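Local coordinates for protein endoglucanase E (Clostridium thermocellum, PDB 2WAO) that is a cellulose-degrading endoglucanase whose family 2 carbohydrate esterase domain probably deacetylates plant polysaccharides and binds cello-oligosaccharides in its active site, at residues A[253-264]-A[290-299]. Numbering follows the deposited sequence.
Sequences DAHIFCCVGPML and KVYFVEFPQQ. With BGC (beta-D-glucopyranose), chain B; BGC (beta-D-glucopyranose), chain C.
The imidazole of His-255 carries Lys-290 CE over the centre of one face, a CH-pi contact 3.6 Å from the ring centroid, while at its rim His-255 ND1 shares a 2.8 Å hydrogen bond with Tyr-292 OH. A bend at chi3 (66°) folds the lysine chain across the imidazole, and Lys-290 NZ hydrogen-bonds Asp-253 O from above the carbonyl plane. Tyrosine suits its place because it serves two neighbours: its hydroxyl meets His-255, and Tyr-292 CD2 lies over one face of Phe-257, 3.4 Å from Phe-257 CE1, the two rings inclined at 40°. Val-294 CG2 reaches the edge of Phe-257. Further along, the edge of the Phe-293 ring takes Val-260 CG2, and Phe-296 CE2 touches Cys-259 CB at 3.6 Å, with the small thiol lying obliquely to the ring. Phe-257, Tyr-292, Cys-259 and Val-294 project from one face of parallel strands 255-260 and 291-295, Val-260 and Phe-293 from the other; helix 266-285 joins the strands in a beta-alpha-beta crossover of the SGNH-hydrolase fold, with 291-295 at the sheet's border. At Gly-261 (phi 117°) a side chain would jam against the preceding carbonyl O; a cis peptide follows before Pro-262. Pro-262 O accepts Gln-299 N in the carbonyl plane, on a lone pair. In the glycan pocket, O6 of one glucose donates to Met-263 O (2.8 Å) and accepts from Gln-299 NE2 (3.2 Å), which also bonds Trp-309 O.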
ATOM      1  N   ASP A 253     -18.679   5.400  -8.062  1.00  8.48           N
ATOM      2  CA  ASP A 253     -18.892   4.129  -8.745  1.00  9.58           C
ATOM      3  C   ASP A 253     -18.022   2.969  -8.185  1.00  8.44           C
ATOM      4  O   ASP A 253     -18.128   1.838  -8.663  1.00  9.23           O
ATOM      5  CB  ASP A 253     -18.680   4.284 -10.286  1.00 11.33           C
ATOM      6  CG  ASP A 253     -19.481   5.485 -10.891  1.00 17.57           C
ATOM      7  OD1 ASP A 253     -20.648   5.697 -10.499  1.00 23.34           O
ATOM      8  OD2 ASP A 253     -18.933   6.261 -11.724  1.00 21.52           O
ATOM      9  N   ALA A 254     -17.163   3.237  -7.183  1.00  7.14           N
ATOM     10  CA  ALA A 254     -16.251   2.211  -6.681  1.00  5.43           C
ATOM     11  C   ALA A 254     -16.954   1.138  -5.871  1.00  5.53           C
ATOM     12  O   ALA A 254     -17.930   1.429  -5.148  1.00  7.44           O
ATOM     13  CB  ALA A 254     -15.144   2.844  -5.830  1.00  4.78           C
ATOM     14  N   HIS A 255     -16.441  -0.094  -5.979  1.00  5.86           N
ATOM     15  CA  HIS A 255     -16.820  -1.214  -5.098  1.00  4.70           C
ATOM     16  C   HIS A 255     -15.925  -1.138  -3.863  1.00  5.42           C
ATOM     17  O   HIS A 255     -14.683  -1.130  -3.998  1.00  5.92           O
ATOM     18  CB  HIS A 255     -16.595  -2.537  -5.810  1.00  5.04           C
ATOM     19  CG  HIS A 255     -17.460  -2.729  -7.026  1.00  4.59           C
ATOM     20  ND1 HIS A 255     -18.583  -3.524  -7.002  1.00  8.67           N
ATOM     21  CD2 HIS A 255     -17.381  -2.220  -8.280  1.00  7.17           C
ATOM     22  CE1 HIS A 255     -19.153  -3.519  -8.198  1.00  7.34           C
ATOM     23  NE2 HIS A 255     -18.443  -2.733  -8.997  1.00  8.88           N
ATOM     24  N   ILE A 256     -16.532  -1.090  -2.671  1.00  3.12           N
ATOM     25  CA  ILE A 256     -15.727  -0.857  -1.436  1.00  4.24           C
ATOM     26  C   ILE A 256     -15.709  -2.151  -0.600  1.00  4.48           C
ATOM     27  O   ILE A 256     -16.785  -2.661  -0.213  1.00  5.83           O
ATOM     28  CB  ILE A 256     -16.279   0.329  -0.585  1.00  4.43           C
ATOM     29  CG1 ILE A 256     -16.271   1.629  -1.433  1.00  4.84           C
ATOM     30  CG2 ILE A 256     -15.457   0.512   0.755  1.00  4.81           C
ATOM     31  CD1 ILE A 256     -16.991   2.838  -0.735  1.00  3.97           C
ATOM     32  N   PHE A 257     -14.509  -2.656  -0.305  1.00  3.17           N
ATOM     33  CA  PHE A 257     -14.347  -3.921   0.474  1.00  3.97           C
ATOM     34  C   PHE A 257     -13.809  -3.588   1.845  1.00  4.87           C
ATOM     35  O   PHE A 257     -12.699  -3.031   1.954  1.00  4.71           O
ATOM     36  CB  PHE A 257     -13.400  -4.871  -0.283  1.00  3.93           C
ATOM     37  CG  PHE A 257     -14.004  -5.408  -1.531  1.00  3.48           C
ATOM     38  CD1 PHE A 257     -14.657  -6.656  -1.520  1.00  6.01           C
ATOM     39  CD2 PHE A 257     -13.909  -4.689  -2.733  1.00  5.49           C
ATOM     40  CE1 PHE A 257     -15.227  -7.165  -2.687  1.00  7.92           C
ATOM     41  CE2 PHE A 257     -14.488  -5.190  -3.898  1.00  5.25           C
ATOM     42  CZ  PHE A 257     -15.138  -6.415  -3.883  1.00  6.05           C
ATOM     43  N   CYS A 258     -14.616  -3.860   2.869  1.00  4.49           N
ATOM     44  CA  CYS A 258     -14.261  -3.567   4.282  1.00  5.10           C
ATOM     45  C   CYS A 258     -13.748  -4.836   4.965  1.00  4.84           C
ATOM     46  O   CYS A 258     -14.477  -5.853   5.030  1.00  5.15           O
ATOM     47  CB  CYS A 258     -15.494  -3.046   5.027  1.00  6.17           C
ATOM     48  SG  CYS A 258     -16.106  -1.517   4.320  1.00  6.37           S
ATOM     49  N   CYS A 259     -12.510  -4.817   5.449  1.00  4.14           N
ATOM     50  CA  CYS A 259     -11.828  -6.100   5.772  1.00  5.64           C
ATOM     51  C   CYS A 259     -11.398  -6.154   7.217  1.00  6.21           C
ATOM     52  O   CYS A 259     -10.964  -5.143   7.766  1.00  7.17           O
ATOM     53  CB  CYS A 259     -10.575  -6.302   4.898  1.00  5.94           C
ATOM     54  SG  CYS A 259     -10.857  -6.214   3.132  1.00 10.71           S
ATOM     55  N   VAL A 260     -11.530  -7.327   7.835  1.00  5.31           N
ATOM     56  CA  VAL A 260     -11.045  -7.522   9.198  1.00  6.15           C
ATOM     57  C   VAL A 260     -10.067  -8.715   9.198  1.00  5.38           C
ATOM     58  O   VAL A 260     -10.361  -9.736   8.624  1.00  6.55           O
ATOM     59  CB  VAL A 260     -12.257  -7.781  10.150  1.00  4.89           C
ATOM     60  CG1 VAL A 260     -11.789  -8.190  11.497  1.00  7.90           C
ATOM     61  CG2 VAL A 260     -13.104  -6.478  10.286  1.00  5.61           C
ATOM     62  N   GLY A 261      -8.920  -8.569   9.850  1.00  5.62           N
ATOM     63  CA  GLY A 261      -7.984  -9.678  10.079  1.00  6.11           C
ATOM     64  C   GLY A 261      -6.694  -9.328   9.362  1.00  6.93           C
ATOM     65  O   GLY A 261      -6.677  -8.407   8.558  1.00  7.53           O
ATOM     66  N   PRO A 262      -5.627 -10.120   9.585  1.00  6.60           N
ATOM     67  CA  PRO A 262      -5.604 -11.339  10.405  1.00  5.11           C
ATOM     68  C   PRO A 262      -4.900 -11.200  11.797  1.00  5.39           C
ATOM     69  O   PRO A 262      -4.586 -12.224  12.412  1.00  5.79           O
ATOM     70  CB  PRO A 262      -4.732 -12.238   9.524  1.00  5.01           C
ATOM     71  CG  PRO A 262      -3.657 -11.256   9.093  1.00  6.12           C
ATOM     72  CD  PRO A 262      -4.355  -9.936   8.859  1.00  6.14           C
ATOM     73  N   MET A 263      -4.631  -9.985  12.259  1.00  5.86           N
ATOM     74  CA  MET A 263      -3.893  -9.772  13.511  1.00  7.06           C
ATOM     75  C   MET A 263      -4.727  -9.707  14.798  1.00  6.55           C
ATOM     76  O   MET A 263      -4.216 -10.010  15.859  1.00  7.99           O
ATOM     77  CB  MET A 263      -2.988  -8.536  13.425  1.00  6.29           C
ATOM     78  CG  MET A 263      -1.883  -8.710  12.399  1.00  8.89           C
ATOM     79  SD  MET A 263      -0.802  -7.266  12.447  1.00  9.80           S
ATOM     80  CE  MET A 263      -0.023  -7.467  14.072  1.00 12.39           C
ATOM     81  N   LEU A 264      -5.993  -9.307  14.715  1.00  6.07           N
ATOM     82  CA  LEU A 264      -6.841  -9.248  15.897  1.00  5.83           C
ATOM     83  C   LEU A 264      -7.130 -10.655  16.437  1.00  6.28           C
ATOM     84  O   LEU A 264      -7.128 -11.647  15.673  1.00  6.91           O
ATOM     85  CB  LEU A 264      -8.146  -8.494  15.602  1.00  5.66           C
ATOM     86  CG  LEU A 264      -7.902  -6.979  15.486  1.00  7.26           C
ATOM     87  CD1 LEU A 264      -9.238  -6.322  15.182  1.00 11.19           C
ATOM     88  CD2 LEU A 264      -7.315  -6.427  16.841  1.00  7.31           C
ATOM     89  N   LYS A 290     -22.810  -1.620  -3.063  1.00  5.75           N
ATOM     90  CA  LYS A 290     -21.409  -1.835  -3.441  1.00  5.82           C
ATOM     91  C   LYS A 290     -20.431  -1.577  -2.286  1.00  4.81           C
ATOM     92  O   LYS A 290     -19.352  -1.048  -2.492  1.00  5.05           O
ATOM     93  CB  LYS A 290     -21.067  -0.998  -4.668  1.00  5.98           C
ATOM     94  CG  LYS A 290     -21.928  -1.416  -5.876  1.00  9.77           C
ATOM     95  CD  LYS A 290     -21.923  -0.366  -6.954  1.00 15.84           C
ATOM     96  CE  LYS A 290     -20.541  -0.242  -7.537  1.00 16.57           C
ATOM     97  NZ  LYS A 290     -20.573   0.441  -8.899  1.00 18.87           N
ATOM     98  N   VAL A 291     -20.824  -1.990  -1.077  1.00  5.38           N
ATOM     99  CA  VAL A 291     -19.985  -2.028   0.123  1.00  4.36           C
ATOM    100  C   VAL A 291     -20.114  -3.491   0.611  1.00  4.81           C
ATOM    101  O   VAL A 291     -21.235  -4.036   0.768  1.00  3.70           O
ATOM    102  CB  VAL A 291     -20.446  -1.098   1.205  1.00  4.95           C
ATOM    103  CG1 VAL A 291     -19.420  -1.155   2.373  1.00  2.95           C
ATOM    104  CG2 VAL A 291     -20.433   0.286   0.668  1.00  5.65           C
ATOM    105  N   TYR A 292     -18.961  -4.114   0.784  1.00  4.04           N
ATOM    106  CA  TYR A 292     -18.839  -5.555   1.104  1.00  4.37           C
ATOM    107  C   TYR A 292     -17.959  -5.782   2.299  1.00  3.65           C
ATOM    108  O   TYR A 292     -17.097  -4.947   2.638  1.00  5.22           O
ATOM    109  CB  TYR A 292     -18.221  -6.314  -0.054  1.00  3.82           C
ATOM    110  CG  TYR A 292     -18.791  -5.915  -1.409  1.00  5.02           C
ATOM    111  CD1 TYR A 292     -20.107  -6.253  -1.770  1.00  6.13           C
ATOM    112  CD2 TYR A 292     -18.009  -5.218  -2.308  1.00  7.03           C
ATOM    113  CE1 TYR A 292     -20.626  -5.893  -3.063  1.00  4.31           C
ATOM    114  CE2 TYR A 292     -18.507  -4.827  -3.598  1.00  7.12           C
ATOM    115  CZ  TYR A 292     -19.827  -5.163  -3.929  1.00  6.90           C
ATOM    116  OH  TYR A 292     -20.280  -4.788  -5.173  1.00  6.37           O
ATOM    117  N   PHE A 293     -18.151  -6.948   2.901  1.00  4.05           N
ATOM    118  CA  PHE A 293     -17.318  -7.393   4.007  1.00  4.74           C
ATOM    119  C   PHE A 293     -16.375  -8.564   3.649  1.00  5.95           C
ATOM    120  O   PHE A 293     -16.778  -9.522   2.948  1.00  4.91           O
ATOM    121  CB  PHE A 293     -18.195  -7.801   5.199  1.00  4.37           C
ATOM    122  CG  PHE A 293     -17.400  -8.263   6.380  1.00  5.48           C
ATOM    123  CD1 PHE A 293     -16.646  -7.347   7.128  1.00  7.43           C
ATOM    124  CD2 PHE A 293     -17.385  -9.627   6.745  1.00  5.17           C
ATOM    125  CE1 PHE A 293     -15.894  -7.738   8.222  1.00  5.27           C
ATOM    126  CE2 PHE A 293     -16.625 -10.042   7.847  1.00  5.31           C
ATOM    127  CZ  PHE A 293     -15.863  -9.092   8.588  1.00  6.70           C
ATOM    128  N   VAL A 294     -15.141  -8.494   4.145  1.00  3.91           N
ATOM    129  CA  VAL A 294     -14.188  -9.636   3.978  1.00  5.09           C
ATOM    130  C   VAL A 294     -13.466  -9.877   5.283  1.00  6.36           C
ATOM    131  O   VAL A 294     -12.969  -8.942   5.910  1.00  5.69           O
ATOM    132  CB  VAL A 294     -13.126  -9.398   2.854  1.00  5.86           C
ATOM    133  CG1 VAL A 294     -12.213 -10.634   2.648  1.00  5.93           C
ATOM    134  CG2 VAL A 294     -13.772  -8.895   1.546  1.00  5.93           C
ATOM    135  N   GLU A 295     -13.454 -11.131   5.728  1.00  5.45           N
ATOM    136  CA  GLU A 295     -12.638 -11.488   6.903  1.00  6.31           C
ATOM    137  C   GLU A 295     -11.469 -12.396   6.522  1.00  5.32           C
ATOM    138  O   GLU A 295     -11.670 -13.469   5.897  1.00  5.90           O
ATOM    139  CB  GLU A 295     -13.470 -12.134   8.007  1.00  5.83           C
ATOM    140  CG  GLU A 295     -12.563 -12.433   9.229  1.00  5.98           C
ATOM    141  CD  GLU A 295     -13.324 -12.928  10.479  1.00 10.80           C
ATOM    142  OE1 GLU A 295     -14.594 -12.962  10.434  1.00 11.95           O
ATOM    143  OE2 GLU A 295     -12.616 -13.237  11.490  1.00 10.76           O
ATOM    144  N   PHE A 296     -10.251 -11.954   6.864  1.00  5.07           N
ATOM    145  CA  PHE A 296      -9.064 -12.808   6.760  1.00  6.35           C
ATOM    146  C   PHE A 296      -8.954 -13.570   8.061  1.00  7.16           C
ATOM    147  O   PHE A 296      -8.853 -12.962   9.138  1.00  7.15           O
ATOM    148  CB  PHE A 296      -7.817 -11.971   6.510  1.00  6.62           C
ATOM    149  CG  PHE A 296      -7.934 -11.037   5.323  1.00  7.38           C
ATOM    150  CD1 PHE A 296      -7.905 -11.545   4.020  1.00  8.47           C
ATOM    151  CD2 PHE A 296      -7.997  -9.650   5.515  1.00  7.68           C
ATOM    152  CE1 PHE A 296      -7.954 -10.692   2.918  1.00  8.26           C
ATOM    153  CE2 PHE A 296      -8.054  -8.789   4.429  1.00  7.37           C
ATOM    154  CZ  PHE A 296      -8.033  -9.299   3.128  1.00  5.88           C
ATOM    155  N   PRO A 297      -9.028 -14.904   7.986  1.00  8.51           N
ATOM    156  CA  PRO A 297      -8.973 -15.694   9.215  1.00  9.06           C
ATOM    157  C   PRO A 297      -7.725 -15.356  10.010  1.00  7.98           C
ATOM    158  O   PRO A 297      -6.640 -15.119   9.446  1.00  6.85           O
ATOM    159  CB  PRO A 297      -8.881 -17.143   8.692  1.00 10.76           C
ATOM    160  CG  PRO A 297      -9.658 -17.067   7.429  1.00 11.40           C
ATOM    161  CD  PRO A 297      -9.187 -15.768   6.804  1.00  9.38           C
ATOM    162  N   GLN A 298      -7.905 -15.291  11.321  1.00  8.72           N
ATOM    163  CA  GLN A 298      -6.813 -14.946  12.232  1.00 10.27           C
ATOM    164  C   GLN A 298      -5.578 -15.826  11.980  1.00 10.05           C
ATOM    165  O   GLN A 298      -5.691 -17.042  11.816  1.00  8.74           O
ATOM    166  CB  GLN A 298      -7.320 -15.173  13.636  1.00 11.16           C
ATOM    167  CG  GLN A 298      -6.339 -14.802  14.678  1.00 18.16           C
ATOM    168  CD  GLN A 298      -6.737 -15.300  16.058  1.00 20.70           C
ATOM    169  OE1 GLN A 298      -7.880 -15.720  16.311  1.00 22.47           O
ATOM    170  NE2 GLN A 298      -5.792 -15.242  16.953  1.00 22.54           N
ATOM    171  N   GLN A 299      -4.410 -15.210  11.942  1.00  9.54           N
ATOM    172  CA  GLN A 299      -3.157 -15.970  11.813  1.00 10.88           C
ATOM    173  C   GLN A 299      -3.005 -16.821  13.093  1.00 11.57           C
ATOM    174  O   GLN A 299      -3.270 -16.350  14.199  1.00 11.48           O
ATOM    175  CB  GLN A 299      -1.942 -15.035  11.566  1.00 10.88           C
ATOM    176  CG  GLN A 299      -1.709 -14.045  12.666  1.00 10.22           C
ATOM    177  CD  GLN A 299      -0.651 -12.951  12.379  1.00 12.77           C
ATOM    178  OE1 GLN A 299      -0.034 -12.883  11.288  1.00 10.86           O
ATOM    179  NE2 GLN A 299      -0.457 -12.082  13.381  1.00  8.39           N
TER
HETATM  180  C2  BGC B   2      -0.315 -11.510  20.953  1.00 23.35           C
HETATM  181  C3  BGC B   2      -0.413 -10.001  20.771  1.00 21.93           C
HETATM  182  C4  BGC B   2      -0.487  -9.621  19.284  1.00 19.74           C
HETATM  183  C5  BGC B   2      -1.416 -10.521  18.450  1.00 21.73           C
HETATM  184  C6  BGC B   2      -1.234 -10.305  16.953  1.00 22.72           C
HETATM  185  C1  BGC B   2      -1.398 -12.156  20.095  1.00 25.45           C
HETATM  186  O2  BGC B   2      -0.569 -11.803  22.293  1.00 25.66           O
HETATM  187  O3  BGC B   2       0.718  -9.426  21.392  1.00 18.70           O
HETATM  188  O4  BGC B   2      -0.549  -8.281  19.319  1.00 17.53           O
HETATM  189  O5  BGC B   2      -1.154 -11.882  18.747  1.00 23.00           O
HETATM  190  O6  BGC B   2      -1.804 -11.347  16.152  1.00 26.10           O
HETATM  191  C2  BGC C   1      -3.273 -15.908  18.684  1.00 47.12           C
HETATM  192  C3  BGC C   1      -2.063 -14.993  18.829  1.00 46.13           C
HETATM  193  C4  BGC C   1      -2.217 -14.069  20.032  1.00 43.08           C
HETATM  194  C5  BGC C   1      -2.647 -14.850  21.269  1.00 45.65           C
HETATM  195  C6  BGC C   1      -2.881 -13.915  22.449  1.00 45.97           C
HETATM  196  C1  BGC C   1      -3.628 -16.559  20.016  1.00 47.74           C
HETATM  197  O1  BGC C   1      -4.807 -17.318  19.868  1.00 50.71           O
HETATM  198  O2  BGC C   1      -2.995 -16.909  17.732  1.00 46.86           O
HETATM  199  O3  BGC C   1      -1.916 -14.220  17.659  1.00 45.80           O
HETATM  200  O4  BGC C   1      -1.388 -13.558  20.254  1.00 31.25           O
HETATM  201  O5  BGC C   1      -3.834 -15.559  20.988  1.00 47.22           O
HETATM  202  O6  BGC C   1      -3.711 -14.552  23.395  1.00 46.10           O